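Long-range contacts in oxaloacetate acetyl hydrolase (PDB 3LYE), which is a homotetrameric fungal enzyme of the phosphoenolpyruvate phosphomutase family, built on a TIM-barrel fold: residues S48-G53 against I243-F248; D143-R148 against R185-E190; E179-L184 against G195-F200. All blocks are in the same frame, centred on the assembly; numbering follows the deposited sequence.

Contact 1 (S48-G53 against I243-F248)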
ATOM      1  N   SER A  48     -14.420  11.364  20.301  1.00 12.11           N
ATOM      2  CA  SER A  48     -14.627  10.684  19.034  1.00 11.35           C
ATOM      3  C   SER A  48     -13.970  11.538  17.969  1.00 10.32           C
ATOM      4  O   SER A  48     -13.888  12.759  18.107  1.00 11.04           O
ATOM      5  CB  SER A  48     -16.112  10.510  18.708  1.00 14.49           C
ATOM      6  OG  SER A  48     -16.241   9.711  17.524  1.00 19.53           O
ATOM      7  N   LEU A  49     -13.489  10.893  16.922  1.00  9.64           N
ATOM      8  CA  LEU A  49     -12.831  11.577  15.816  1.00  8.90           C
ATOM      9  C   LEU A  49     -13.577  11.273  14.531  1.00  8.95           C
ATOM     10  O   LEU A  49     -14.274  10.256  14.449  1.00  9.61           O
ATOM     11  CB  LEU A  49     -11.399  11.067  15.625  1.00 11.20           C
ATOM     12  CG  LEU A  49     -10.283  11.729  16.444  1.00 16.08           C
ATOM     13  CD1 LEU A  49     -10.555  12.100  17.849  1.00 18.07           C
ATOM     14  CD2 LEU A  49      -8.972  10.959  16.318  1.00 14.51           C
ATOM     15  N   TYR A  50     -13.418  12.136  13.530  1.00  8.73           N
ATOM     16  CA  TYR A  50     -14.039  11.937  12.235  1.00  7.97           C
ATOM     17  C   TYR A  50     -12.928  12.007  11.160  1.00  8.76           C
ATOM     18  O   TYR A  50     -12.175  12.999  11.083  1.00 10.11           O
ATOM     19  CB  TYR A  50     -15.080  13.024  11.923  1.00  8.96           C
ATOM     20  CG  TYR A  50     -15.570  13.077  10.496  1.00  9.59           C
ATOM     21  CD1 TYR A  50     -15.552  14.249   9.778  1.00  9.68           C
ATOM     22  CD2 TYR A  50     -16.082  11.955   9.882  1.00  9.93           C
ATOM     23  CE1 TYR A  50     -15.991  14.279   8.504  1.00 10.16           C
ATOM     24  CE2 TYR A  50     -16.485  11.977   8.606  1.00 10.02           C
ATOM     25  CZ  TYR A  50     -16.486  13.154   7.926  1.00 10.79           C
ATOM     26  OH  TYR A  50     -16.967  13.187   6.661  1.00 12.13           O
ATOM     27  N   MET A  51     -12.773  10.976  10.348  1.00  7.74           N
ATOM     28  CA  MET A  51     -11.794  11.001   9.278  1.00  8.29           C
ATOM     29  C   MET A  51     -12.479  11.455   8.009  1.00  8.06           C
ATOM     30  O   MET A  51     -13.358  10.786   7.458  1.00  8.53           O
ATOM     31  CB  MET A  51     -11.196   9.645   8.999  1.00  8.06           C
ATOM     32  CG  MET A  51     -10.068   9.699   7.956  1.00  7.92           C
ATOM     33  SD  MET A  51      -9.506   8.081   7.413  1.00  8.64           S
ATOM     34  CE  MET A  51     -10.648   7.759   6.066  1.00  8.08           C
ATOM     35  N   THR A  52     -12.016  12.586   7.499  1.00  9.08           N
ATOM     36  CA  THR A  52     -12.584  13.170   6.307  1.00  9.48           C
ATOM     37  C   THR A  52     -12.063  12.583   5.017  1.00  9.19           C
ATOM     38  O   THR A  52     -10.916  12.192   4.899  1.00  9.67           O
ATOM     39  CB  THR A  52     -12.355  14.690   6.279  1.00 11.45           C
ATOM     40  OG1 THR A  52     -11.001  14.924   5.918  1.00 13.73           O
ATOM     41  CG2 THR A  52     -12.640  15.300   7.596  1.00 11.58           C
ATOM     42  N   GLY A  53     -12.923  12.556   4.010  1.00 10.10           N
ATOM     43  CA  GLY A  53     -12.550  12.070   2.691  1.00  9.84           C
ATOM     44  C   GLY A  53     -11.718  13.120   1.950  1.00  9.45           C
ATOM     45  O   GLY A  53     -10.713  12.803   1.316  1.00  9.03           O
ATOM     46  N   ILE A 243     -24.864  13.549  16.878  1.00 13.77           N
ATOM     47  CA  ILE A 243     -23.458  13.564  16.493  1.00 12.25           C
ATOM     48  C   ILE A 243     -23.238  14.810  15.643  1.00 12.86           C
ATOM     49  O   ILE A 243     -24.122  15.195  14.887  1.00 13.65           O
ATOM     50  CB  ILE A 243     -23.024  12.325  15.665  1.00 11.44           C
ATOM     51  CG1 ILE A 243     -23.427  11.035  16.392  1.00 13.16           C
ATOM     52  CG2 ILE A 243     -21.512  12.366  15.324  1.00 11.98           C
ATOM     53  CD1 ILE A 243     -23.175   9.752  15.572  1.00 12.71           C
ATOM     54  N   MET A 244     -22.061  15.434  15.756  1.00 13.35           N
ATOM     55  CA  MET A 244     -21.742  16.607  14.954  1.00 12.48           C
ATOM     56  C   MET A 244     -20.284  16.406  14.539  1.00 10.79           C
ATOM     57  O   MET A 244     -19.405  16.234  15.381  1.00 12.39           O
ATOM     58  CB  MET A 244     -21.905  17.900  15.729  1.00 12.90           C
ATOM     59  CG  MET A 244     -21.702  19.136  14.911  1.00 13.96           C
ATOM     60  SD  MET A 244     -22.210  20.562  15.882  1.00 17.26           S
ATOM     61  CE  MET A 244     -21.934  21.920  14.747  1.00 17.22           C
ATOM     62  N   ILE A 245     -20.056  16.394  13.238  1.00 10.26           N
ATOM     63  CA  ILE A 245     -18.725  16.203  12.677  1.00 10.92           C
ATOM     64  C   ILE A 245     -18.280  17.517  12.088  1.00 11.70           C
ATOM     65  O   ILE A 245     -19.091  18.300  11.604  1.00 13.04           O
ATOM     66  CB  ILE A 245     -18.658  15.027  11.695  1.00 11.38           C
ATOM     67  CG1 ILE A 245     -19.448  15.305  10.416  1.00 12.51           C
ATOM     68  CG2 ILE A 245     -19.152  13.749  12.398  1.00 11.73           C
ATOM     69  CD1 ILE A 245     -19.446  14.138   9.472  1.00 12.75           C
ATOM     70  N   PHE A 246     -16.974  17.749  12.122  1.00 11.23           N
ATOM     71  CA  PHE A 246     -16.421  18.987  11.644  1.00 11.54           C
ATOM     72  C   PHE A 246     -15.449  18.836  10.474  1.00 11.45           C
ATOM     73  O   PHE A 246     -14.233  18.700  10.668  1.00 12.14           O
ATOM     74  CB  PHE A 246     -15.776  19.678  12.852  1.00 12.45           C
ATOM     75  CG  PHE A 246     -16.770  20.163  13.854  1.00 12.66           C
ATOM     76  CD1 PHE A 246     -17.221  21.464  13.836  1.00 12.80           C
ATOM     77  CD2 PHE A 246     -17.266  19.309  14.812  1.00 12.57           C
ATOM     78  CE1 PHE A 246     -18.158  21.892  14.751  1.00 13.59           C
ATOM     79  CE2 PHE A 246     -18.229  19.736  15.708  1.00 14.61           C
ATOM     80  CZ  PHE A 246     -18.668  21.032  15.689  1.00 13.48           C
ATOM     81  N   SER A 247     -16.018  18.864   9.272  1.00 11.81           N
ATOM     82  CA  SER A 247     -15.265  18.767   8.031  1.00 12.58           C
ATOM     83  C   SER A 247     -14.406  20.028   7.898  1.00 12.02           C
ATOM     84  O   SER A 247     -14.835  21.141   8.131  1.00 12.92           O
ATOM     85  CB  SER A 247     -16.188  18.616   6.834  1.00 12.56           C
ATOM     86  OG  SER A 247     -16.967  17.457   6.994  1.00 14.64           O
ATOM     87  N   PHE A 248     -13.173  19.813   7.499  1.00 11.65           N
ATOM     88  CA  PHE A 248     -12.161  20.831   7.306  1.00 11.97           C
ATOM     89  C   PHE A 248     -11.645  21.503   8.593  1.00 12.53           C
ATOM     90  O   PHE A 248     -10.853  22.426   8.503  1.00 13.31           O
ATOM     91  CB  PHE A 248     -12.618  21.886   6.288  1.00 12.59           C
ATOM     92  CG  PHE A 248     -12.898  21.325   4.942  1.00 12.86           C
ATOM     93  CD1 PHE A 248     -14.184  20.997   4.554  1.00 15.09           C
ATOM     94  CD2 PHE A 248     -11.879  21.098   4.057  1.00 14.04           C
ATOM     95  CE1 PHE A 248     -14.429  20.457   3.300  1.00 14.55           C
ATOM     96  CE2 PHE A 248     -12.135  20.538   2.808  1.00 14.65           C
ATOM     97  CZ  PHE A 248     -13.402  20.221   2.431  1.00 15.12           C
TER
HETATM   98  O   HOH W   1     -18.251  15.242   5.261  1.00 40.94           O
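One face of the Tyr50 ring is occupied by Ile245, whose CD1 sits 3.6 Å from the ring centroid, only 15° off the normal and displaced slightly toward the rim: a CH-pi contact. At the ring edge, near its plane, Ser247 OG comes to 3.7 Å from Tyr50 CE1, and the ring also meets that of His121 at about 35°. The methyl touches most closely at Tyr50 CZ, 3.5 Å from Ile245 CD1, while Ile245 CB lies 3.7 Å from Tyr50 CD1, so the isoleucine crosses the ring obliquely, CB near the CG/CD1 side and CD1 over the face close to CZ. Its CG1 stands between the backbone N and the carbonyl carbon (chi1 68°), with CD1 extended beyond. Further along, Thr52 CG2 approaches Ser247 CA at 4.4 Å, while Thr52 OG1 caps the following helix at Gly55 N.

Strand 27-32 separates the two strands in the sheet, and they share no backbone hydrogen bonds. Besides this packing, a water bridges them, 2.8 Å from Tyr50 OH and donating to Ser247 OG at 3.1 Å; the hydroxyls are further bonded to His121 NE2 and Asn221 OD1, respectively. With Tyr50 also touching the calcium ligand Asp94, a greasy ring face and a phenol oxygen bridged by water meet here, implying a barrel interior whose buried hydroxyls are satisfied by a linked hydrogen-bond network.

Contact 2 (D143-R148 against R185-E190)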
ATOM      1  N   ASP A 143     -34.190   3.549  -4.810  1.00 17.99           N
ATOM      2  CA  ASP A 143     -33.927   2.110  -4.782  1.00 17.70           C
ATOM      3  C   ASP A 143     -32.420   1.801  -4.892  1.00 17.21           C
ATOM      4  O   ASP A 143     -31.925   0.923  -4.213  1.00 17.18           O
ATOM      5  CB  ASP A 143     -34.678   1.432  -5.911  1.00 21.53           C
ATOM      6  CG  ASP A 143     -36.136   1.104  -5.554  1.00 31.15           C
ATOM      7  OD1 ASP A 143     -36.876   0.775  -6.502  1.00 34.54           O
ATOM      8  OD2 ASP A 143     -36.549   1.168  -4.365  1.00 34.75           O
ATOM      9  N   GLU A 144     -31.706   2.492  -5.769  1.00 16.39           N
ATOM     10  CA  GLU A 144     -30.271   2.269  -5.934  1.00 16.69           C
ATOM     11  C   GLU A 144     -29.528   2.612  -4.639  1.00 16.16           C
ATOM     12  O   GLU A 144     -28.547   1.968  -4.276  1.00 16.56           O
ATOM     13  CB  GLU A 144     -29.711   3.113  -7.070  1.00 19.83           C
ATOM     14  CG  GLU A 144     -30.258   2.843  -8.462  1.00 27.72           C
ATOM     15  CD  GLU A 144     -29.603   3.764  -9.508  1.00 34.68           C
ATOM     16  OE1 GLU A 144     -28.481   3.420  -9.933  1.00 39.83           O
ATOM     17  OE2 GLU A 144     -30.167   4.832  -9.873  1.00 35.05           O
ATOM     18  N   TYR A 145     -29.984   3.650  -3.951  1.00 15.17           N
ATOM     19  CA  TYR A 145     -29.362   4.021  -2.698  1.00 14.20           C
ATOM     20  C   TYR A 145     -29.598   2.948  -1.636  1.00 13.30           C
ATOM     21  O   TYR A 145     -28.695   2.585  -0.894  1.00 12.93           O
ATOM     22  CB  TYR A 145     -29.931   5.328  -2.215  1.00 14.30           C
ATOM     23  CG  TYR A 145     -29.539   5.767  -0.846  1.00 14.10           C
ATOM     24  CD1 TYR A 145     -28.198   5.870  -0.488  1.00 14.69           C
ATOM     25  CD2 TYR A 145     -30.494   6.174   0.073  1.00 15.76           C
ATOM     26  CE1 TYR A 145     -27.837   6.339   0.755  1.00 15.50           C
ATOM     27  CE2 TYR A 145     -30.132   6.665   1.302  1.00 17.39           C
ATOM     28  CZ  TYR A 145     -28.811   6.744   1.642  1.00 16.68           C
ATOM     29  OH  TYR A 145     -28.492   7.246   2.868  1.00 20.62           O
ATOM     30  N   LEU A 146     -30.810   2.416  -1.582  1.00 13.58           N
ATOM     31  CA  LEU A 146     -31.150   1.387  -0.608  1.00 12.66           C
ATOM     32  C   LEU A 146     -30.359   0.110  -0.850  1.00 12.49           C
ATOM     33  O   LEU A 146     -30.115  -0.619   0.107  1.00 12.60           O
ATOM     34  CB  LEU A 146     -32.639   1.163  -0.506  1.00 12.95           C
ATOM     35  CG  LEU A 146     -33.404   2.391  -0.058  1.00 16.68           C
ATOM     36  CD1 LEU A 146     -34.904   2.132  -0.159  1.00 18.08           C
ATOM     37  CD2 LEU A 146     -33.013   2.798   1.332  1.00 17.18           C
ATOM     38  N   VAL A 147     -29.957  -0.155  -2.090  1.00 12.48           N
ATOM     39  CA  VAL A 147     -29.119  -1.319  -2.396  1.00 12.23           C
ATOM     40  C   VAL A 147     -27.800  -1.119  -1.597  1.00 12.47           C
ATOM     41  O   VAL A 147     -27.270  -2.058  -1.005  1.00 13.07           O
ATOM     42  CB  VAL A 147     -28.825  -1.441  -3.909  1.00 14.62           C
ATOM     43  CG1 VAL A 147     -27.711  -2.431  -4.150  1.00 14.22           C
ATOM     44  CG2 VAL A 147     -30.060  -1.885  -4.636  1.00 15.28           C
ATOM     45  N   ARG A 148     -27.260   0.100  -1.612  1.00 11.43           N
ATOM     46  CA  ARG A 148     -26.026   0.380  -0.875  1.00 12.20           C
ATOM     47  C   ARG A 148     -26.246   0.203   0.626  1.00 11.00           C
ATOM     48  O   ARG A 148     -25.462  -0.482   1.314  1.00 11.02           O
ATOM     49  CB  ARG A 148     -25.478   1.806  -1.224  1.00 12.67           C
ATOM     50  CG  ARG A 148     -25.397   1.955  -2.789  1.00 16.65           C
ATOM     51  CD  ARG A 148     -24.350   2.684  -3.607  1.00 26.01           C
ATOM     52  NE  ARG A 148     -24.601   4.057  -3.566  1.00 22.92           N
ATOM     53  CZ  ARG A 148     -24.294   5.082  -4.396  1.00 18.54           C
ATOM     54  NH1 ARG A 148     -23.940   5.050  -5.709  1.00 18.47           N
ATOM     55  NH2 ARG A 148     -24.548   6.238  -3.848  1.00 17.78           N
ATOM     56  N   ARG A 185     -35.884   7.939   6.091  1.00 16.31           N
ATOM     57  CA  ARG A 185     -36.801   6.996   6.719  1.00 16.21           C
ATOM     58  C   ARG A 185     -36.608   5.609   6.098  1.00 14.59           C
ATOM     59  O   ARG A 185     -36.613   4.580   6.799  1.00 15.93           O
ATOM     60  CB  ARG A 185     -38.247   7.428   6.535  1.00 18.37           C
ATOM     61  CG  ARG A 185     -38.644   8.524   7.426  1.00 21.52           C
ATOM     62  CD  ARG A 185     -40.134   8.756   7.353  1.00 25.86           C
ATOM     63  NE  ARG A 185     -40.492   9.849   8.246  1.00 29.26           N
ATOM     64  CZ  ARG A 185     -41.186  10.926   7.902  1.00 31.03           C
ATOM     65  NH1 ARG A 185     -41.433  11.848   8.824  1.00 31.31           N
ATOM     66  NH2 ARG A 185     -41.649  11.070   6.657  1.00 30.74           N
ATOM     67  N   ALA A 186     -36.448   5.554   4.783  1.00 15.26           N
ATOM     68  CA  ALA A 186     -36.261   4.277   4.107  1.00 14.36           C
ATOM     69  C   ALA A 186     -34.948   3.639   4.569  1.00 13.35           C
ATOM     70  O   ALA A 186     -34.884   2.434   4.801  1.00 14.95           O
ATOM     71  CB  ALA A 186     -36.299   4.435   2.610  1.00 16.15           C
ATOM     72  N   ALA A 187     -33.901   4.438   4.700  1.00 12.67           N
ATOM     73  CA  ALA A 187     -32.600   3.925   5.153  1.00 12.00           C
ATOM     74  C   ALA A 187     -32.668   3.383   6.568  1.00 11.53           C
ATOM     75  O   ALA A 187     -32.079   2.357   6.881  1.00 12.40           O
ATOM     76  CB  ALA A 187     -31.526   4.990   5.042  1.00 11.38           C
ATOM     77  N   ARG A 188     -33.392   4.083   7.425  1.00 13.05           N
ATOM     78  CA  ARG A 188     -33.602   3.648   8.791  1.00 13.51           C
ATOM     79  C   ARG A 188     -34.284   2.240   8.755  1.00 12.51           C
ATOM     80  O   ARG A 188     -33.879   1.318   9.474  1.00 13.41           O
ATOM     81  CB  ARG A 188     -34.541   4.633   9.492  1.00 14.62           C
ATOM     82  CG  ARG A 188     -34.974   4.256  10.919  1.00 15.17           C
ATOM     83  CD  ARG A 188     -36.199   5.100  11.313  1.00 21.20           C
ATOM     84  NE  ARG A 188     -37.282   4.696  10.409  1.00 25.70           N
ATOM     85  CZ  ARG A 188     -38.355   5.408  10.056  1.00 28.28           C
ATOM     86  NH1 ARG A 188     -39.204   4.858   9.197  1.00 31.56           N
ATOM     87  NH2 ARG A 188     -38.598   6.639  10.525  1.00 27.03           N
ATOM     88  N   ASP A 189     -35.306   2.074   7.910  1.00 12.92           N
ATOM     89  CA  ASP A 189     -36.008   0.791   7.835  1.00 13.23           C
ATOM     90  C   ASP A 189     -35.088  -0.315   7.376  1.00 12.72           C
ATOM     91  O   ASP A 189     -35.250  -1.478   7.774  1.00 13.03           O
ATOM     92  CB  ASP A 189     -37.241   0.888   6.970  1.00 16.51           C
ATOM     93  CG  ASP A 189     -38.356   1.613   7.654  1.00 21.94           C
ATOM     94  OD1 ASP A 189     -38.252   2.020   8.855  1.00 22.44           O
ATOM     95  OD2 ASP A 189     -39.367   1.775   6.947  1.00 26.53           O
ATOM     96  N   GLU A 190     -34.119   0.024   6.538  1.00 12.20           N
ATOM     97  CA  GLU A 190     -33.158  -0.963   6.045  1.00 11.49           C
ATOM     98  C   GLU A 190     -32.075  -1.305   7.076  1.00 11.41           C
ATOM     99  O   GLU A 190     -31.283  -2.225   6.834  1.00 11.83           O
ATOM    100  CB  GLU A 190     -32.523  -0.554   4.721  1.00 13.97           C
ATOM    101  CG  GLU A 190     -33.455  -0.386   3.571  1.00 18.14           C
ATOM    102  CD  GLU A 190     -34.012  -1.675   3.019  1.00 18.66           C
ATOM    103  OE1 GLU A 190     -33.422  -2.756   3.243  1.00 18.65           O
ATOM    104  OE2 GLU A 190     -35.026  -1.586   2.305  1.00 23.10           O
TER
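Asp189 OD1, next in the chain to the Glu190 that touches Leu146, is gripped by two nitrogens of Arg188: NE at 3.2 Å from Asp189 OD1 and NH1 at 3.0 Å from the same oxygen. The grip is side-on. Asp189 OD1 lies nearly in the guanidinium plane, but the two nitrogens reach it from one face of the carboxylate, 42° out of that plane. This salt bridge between chain neighbours stays within helix 177-189, and one face of the guanidinium lies over Arg185 CA, so the group folds back along its own helix.

Between the helices the contact is apolar, and Leu146 carries it. Its CG stands anti to the carbonyl carbon, beside the backbone N (chi1 -61°); both methyls reach Ala186 CB, and CD2 goes on to the backbone. Leu146 CD1 meets Ala186 CB at 3.9 Å. Leu146 CD2 lies 3.8 Å from Ala187 N and also 3.9 Å from Glu190 CG. Glu190 therefore contributes its aliphatic part here; the chain bends at chi2, and its OE2 pairs with Arg150 in a salt bridge. Deeper in, the Tyr145 ring comes obliquely to Ala187, Tyr145 CE2 at 4.3 Å from Ala187 CB, and both residues touch Ala167 of strand 164-169.

Leu146 thus reaches backbone beside small alanines; the axes of segments 143-148 and 185-189 come within 10.0 Å. These segments run roughly the same way, 34° apart; their helices, both touching strand 164-169, are neighbouring outer helices of a TIM barrel.

Contact 3 (E179-L184 against G195-F200)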
ATOM      1  N   GLU A 179     -37.938  14.709  -0.081  1.00 23.05           N
ATOM      2  CA  GLU A 179     -37.246  13.548  -0.630  1.00 22.99           C
ATOM      3  C   GLU A 179     -36.158  13.088   0.343  1.00 22.33           C
ATOM      4  O   GLU A 179     -36.002  11.894   0.558  1.00 23.94           O
ATOM      5  CB  GLU A 179     -36.632  13.876  -1.983  1.00 24.69           C
ATOM      6  CG  GLU A 179     -35.838  12.759  -2.624  1.00 26.48           C
ATOM      7  CD  GLU A 179     -36.658  11.519  -2.887  1.00 32.01           C
ATOM      8  OE1 GLU A 179     -36.100  10.412  -2.958  1.00 31.76           O
ATOM      9  OE2 GLU A 179     -37.876  11.650  -3.046  1.00 35.25           O
ATOM     10  N   CYS A 180     -35.438  14.032   0.949  1.00 20.80           N
ATOM     11  CA  CYS A 180     -34.383  13.681   1.893  1.00 19.61           C
ATOM     12  C   CYS A 180     -34.959  12.930   3.063  1.00 19.56           C
ATOM     13  O   CYS A 180     -34.419  11.907   3.465  1.00 19.51           O
ATOM     14  CB  CYS A 180     -33.671  14.920   2.431  1.00 19.73           C
ATOM     15  SG  CYS A 180     -32.580  15.688   1.246  1.00 22.26           S
ATOM     16  N   ILE A 181     -36.059  13.434   3.609  1.00 19.89           N
ATOM     17  CA  ILE A 181     -36.712  12.807   4.747  1.00 20.18           C
ATOM     18  C   ILE A 181     -37.197  11.398   4.392  1.00 19.76           C
ATOM     19  O   ILE A 181     -37.012  10.449   5.167  1.00 19.30           O
ATOM     20  CB  ILE A 181     -37.897  13.678   5.250  1.00 19.68           C
ATOM     21  CG1 ILE A 181     -37.393  15.043   5.756  1.00 21.66           C
ATOM     22  CG2 ILE A 181     -38.628  12.996   6.371  1.00 20.97           C
ATOM     23  CD1 ILE A 181     -36.236  14.966   6.771  1.00 21.21           C
ATOM     24  N   GLU A 182     -37.786  11.233   3.213  1.00 20.50           N
ATOM     25  CA  GLU A 182     -38.272   9.911   2.819  1.00 21.89           C
ATOM     26  C   GLU A 182     -37.089   8.950   2.620  1.00 20.85           C
ATOM     27  O   GLU A 182     -37.183   7.759   2.938  1.00 20.11           O
ATOM     28  CB  GLU A 182     -39.167  10.020   1.585  1.00 25.11           C
ATOM     29  CG  GLU A 182     -40.404  10.917   1.828  1.00 30.11           C
ATOM     30  CD  GLU A 182     -41.394  10.910   0.681  1.00 39.54           C
ATOM     31  OE1 GLU A 182     -41.084  10.300  -0.361  1.00 42.87           O
ATOM     32  OE2 GLU A 182     -42.482  11.516   0.823  1.00 41.91           O
ATOM     33  N   ARG A 183     -35.977   9.447   2.099  1.00 19.47           N
ATOM     34  CA  ARG A 183     -34.802   8.590   1.896  1.00 18.89           C
ATOM     35  C   ARG A 183     -34.208   8.139   3.218  1.00 17.71           C
ATOM     36  O   ARG A 183     -33.776   7.009   3.357  1.00 17.53           O
ATOM     37  CB  ARG A 183     -33.720   9.310   1.111  1.00 20.21           C
ATOM     38  CG  ARG A 183     -34.022   9.375  -0.330  1.00 21.70           C
ATOM     39  CD  ARG A 183     -32.983  10.124  -1.163  1.00 21.85           C
ATOM     40  NE  ARG A 183     -33.400  10.054  -2.547  1.00 21.23           N
ATOM     41  CZ  ARG A 183     -32.668   9.644  -3.575  1.00 19.67           C
ATOM     42  NH1 ARG A 183     -31.392   9.341  -3.438  1.00 18.62           N
ATOM     43  NH2 ARG A 183     -33.217   9.575  -4.777  1.00 21.11           N
ATOM     44  N   LEU A 184     -34.193   9.040   4.182  1.00 17.62           N
ATOM     45  CA  LEU A 184     -33.659   8.747   5.494  1.00 15.72           C
ATOM     46  C   LEU A 184     -34.574   7.746   6.195  1.00 14.83           C
ATOM     47  O   LEU A 184     -34.100   6.806   6.819  1.00 15.62           O
ATOM     48  CB  LEU A 184     -33.460  10.013   6.301  1.00 16.21           C
ATOM     49  CG  LEU A 184     -32.306  10.896   5.809  1.00 16.63           C
ATOM     50  CD1 LEU A 184     -32.323  12.198   6.638  1.00 19.13           C
ATOM     51  CD2 LEU A 184     -30.965  10.213   5.896  1.00 17.13           C
ATOM     52  N   GLY A 195     -28.952   9.094  10.732  1.00 12.89           N
ATOM     53  CA  GLY A 195     -29.162   9.738   9.462  1.00 12.89           C
ATOM     54  C   GLY A 195     -28.356  11.038   9.364  1.00 14.04           C
ATOM     55  O   GLY A 195     -28.018  11.665  10.373  1.00 14.94           O
ATOM     56  N   LEU A 196     -27.993  11.395   8.142  1.00 13.47           N
ATOM     57  CA  LEU A 196     -27.239  12.607   7.855  1.00 12.72           C
ATOM     58  C   LEU A 196     -27.831  13.263   6.610  1.00 14.18           C
ATOM     59  O   LEU A 196     -27.762  12.726   5.512  1.00 14.74           O
ATOM     60  CB  LEU A 196     -25.751  12.292   7.634  1.00 12.86           C
ATOM     61  CG  LEU A 196     -24.861  13.332   6.934  1.00 16.82           C
ATOM     62  CD1 LEU A 196     -25.036  14.710   7.484  1.00 18.22           C
ATOM     63  CD2 LEU A 196     -23.398  12.859   7.018  1.00 16.59           C
ATOM     64  N   LEU A 197     -28.491  14.399   6.822  1.00 16.00           N
ATOM     65  CA  LEU A 197     -29.069  15.187   5.750  1.00 16.99           C
ATOM     66  C   LEU A 197     -27.936  16.218   5.534  1.00 17.15           C
ATOM     67  O   LEU A 197     -27.702  17.086   6.366  1.00 19.02           O
ATOM     68  CB  LEU A 197     -30.399  15.806   6.172  1.00 18.16           C
ATOM     69  CG  LEU A 197     -31.263  16.337   5.022  1.00 21.98           C
ATOM     70  CD1 LEU A 197     -32.683  16.611   5.468  1.00 21.06           C
ATOM     71  CD2 LEU A 197     -30.650  17.588   4.401  1.00 21.64           C
ATOM     72  N   GLU A 198     -27.245  16.088   4.421  1.00 15.69           N
ATOM     73  CA  GLU A 198     -26.103  16.972   4.078  1.00 18.34           C
ATOM     74  C   GLU A 198     -26.481  18.292   3.474  1.00 21.49           C
ATOM     75  O   GLU A 198     -27.376  18.399   2.658  1.00 23.47           O
ATOM     76  CB  GLU A 198     -25.222  16.257   3.047  1.00 18.86           C
ATOM     77  CG  GLU A 198     -23.962  16.979   2.548  1.00 19.86           C
ATOM     78  CD  GLU A 198     -22.912  17.171   3.625  1.00 25.47           C
ATOM     79  OE1 GLU A 198     -22.890  16.377   4.588  1.00 25.34           O
ATOM     80  OE2 GLU A 198     -22.106  18.119   3.493  1.00 28.75           O
ATOM     81  N   GLY A 199     -25.794  19.324   3.906  1.00 22.61           N
ATOM     82  CA  GLY A 199     -26.033  20.637   3.354  1.00 22.27           C
ATOM     83  C   GLY A 199     -27.273  21.429   3.664  1.00 24.33           C
ATOM     84  O   GLY A 199     -27.869  22.020   2.752  1.00 26.59           O
ATOM     85  N   PHE A 200     -27.638  21.523   4.931  1.00 24.65           N
ATOM     86  CA  PHE A 200     -28.814  22.291   5.289  1.00 26.14           C
ATOM     87  C   PHE A 200     -28.629  23.727   4.789  1.00 29.01           C
ATOM     88  O   PHE A 200     -27.506  24.268   4.783  1.00 30.25           O
ATOM     89  CB  PHE A 200     -28.991  22.345   6.798  1.00 25.26           C
ATOM     90  CG  PHE A 200     -29.401  21.042   7.414  1.00 25.83           C
ATOM     91  CD1 PHE A 200     -30.648  20.523   7.165  1.00 24.98           C
ATOM     92  CD2 PHE A 200     -28.561  20.357   8.267  1.00 24.47           C
ATOM     93  CE1 PHE A 200     -31.057  19.331   7.737  1.00 24.52           C
ATOM     94  CE2 PHE A 200     -28.959  19.155   8.837  1.00 23.81           C
ATOM     95  CZ  PHE A 200     -30.210  18.648   8.577  1.00 24.29           C
TER
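Cys180 and Leu184, helped by the end of Ile181, form the inner face of an outer barrel helix, 177-189, where it packs on Leu197 and Gly195 of the strand that follows it, 194-197. Segments 179-184 and 195-197 run nearly antiparallel, 164° between their directions, as in the alpha/beta layers of a TIM barrel. Leu197 carries most of the contact. Its CG lies anti to the backbone N (chi1 -164°), and Leu197 CD1 reaches 3.6 Å from Cys180 CB and 4.1 Å from Ile181 CD1. Cys180 SG adds a looser touch, 4.1 Å from Leu197 CG.

One turn along the helix, Leu184 crosses Leu197 at about a right angle, setting Leu184 CD1 4.1 Å from Leu197 CB. The other methyl of Leu184 drops onto bare backbone: CD2 is 4.0 Å from Gly195 CA and 3.9 Å from Leu196 N. With no side chain at Gly195, the leucine lies directly on the strand. Leu184 also touches Leu213 of helix 203-213.

Charges keep to other faces of the helix. Arg183 NE donates to Glu179 OE1 over 2.8 Å, in the guanidinium plane and to the anti lone pair, while Arg183 NH1 and Glu179 OE2 pair with Asp124 and Arg142. No hydrogen bond crosses between helix and strand, consistent with a contact held by apolar packing, while the helix's charges pair on its other sides.

How the contacts relate
Contact 1 lies in the heart of the chain, its centre about 4 Å from the chain's own, whereas contacts 3 and 2 lie about 17 and 21 Å out. The chemistry shifts accordingly: contact 1 mixes aromatic packing with hydroxyls and water, contact 3 is an aliphatic layer with no hydrogen bond between its segments, and contact 2, the outermost, borders partly exposed charged residues. Contacts 1 and 3 belong to the same sheet without touching, their centres about 18 Å apart. Contacts 2 and 3 share helix 177-189, which meets another helix in one and a strand in the other, and they touch directly, Tyr145 CE2 lying 4.2 Å from Arg183 O.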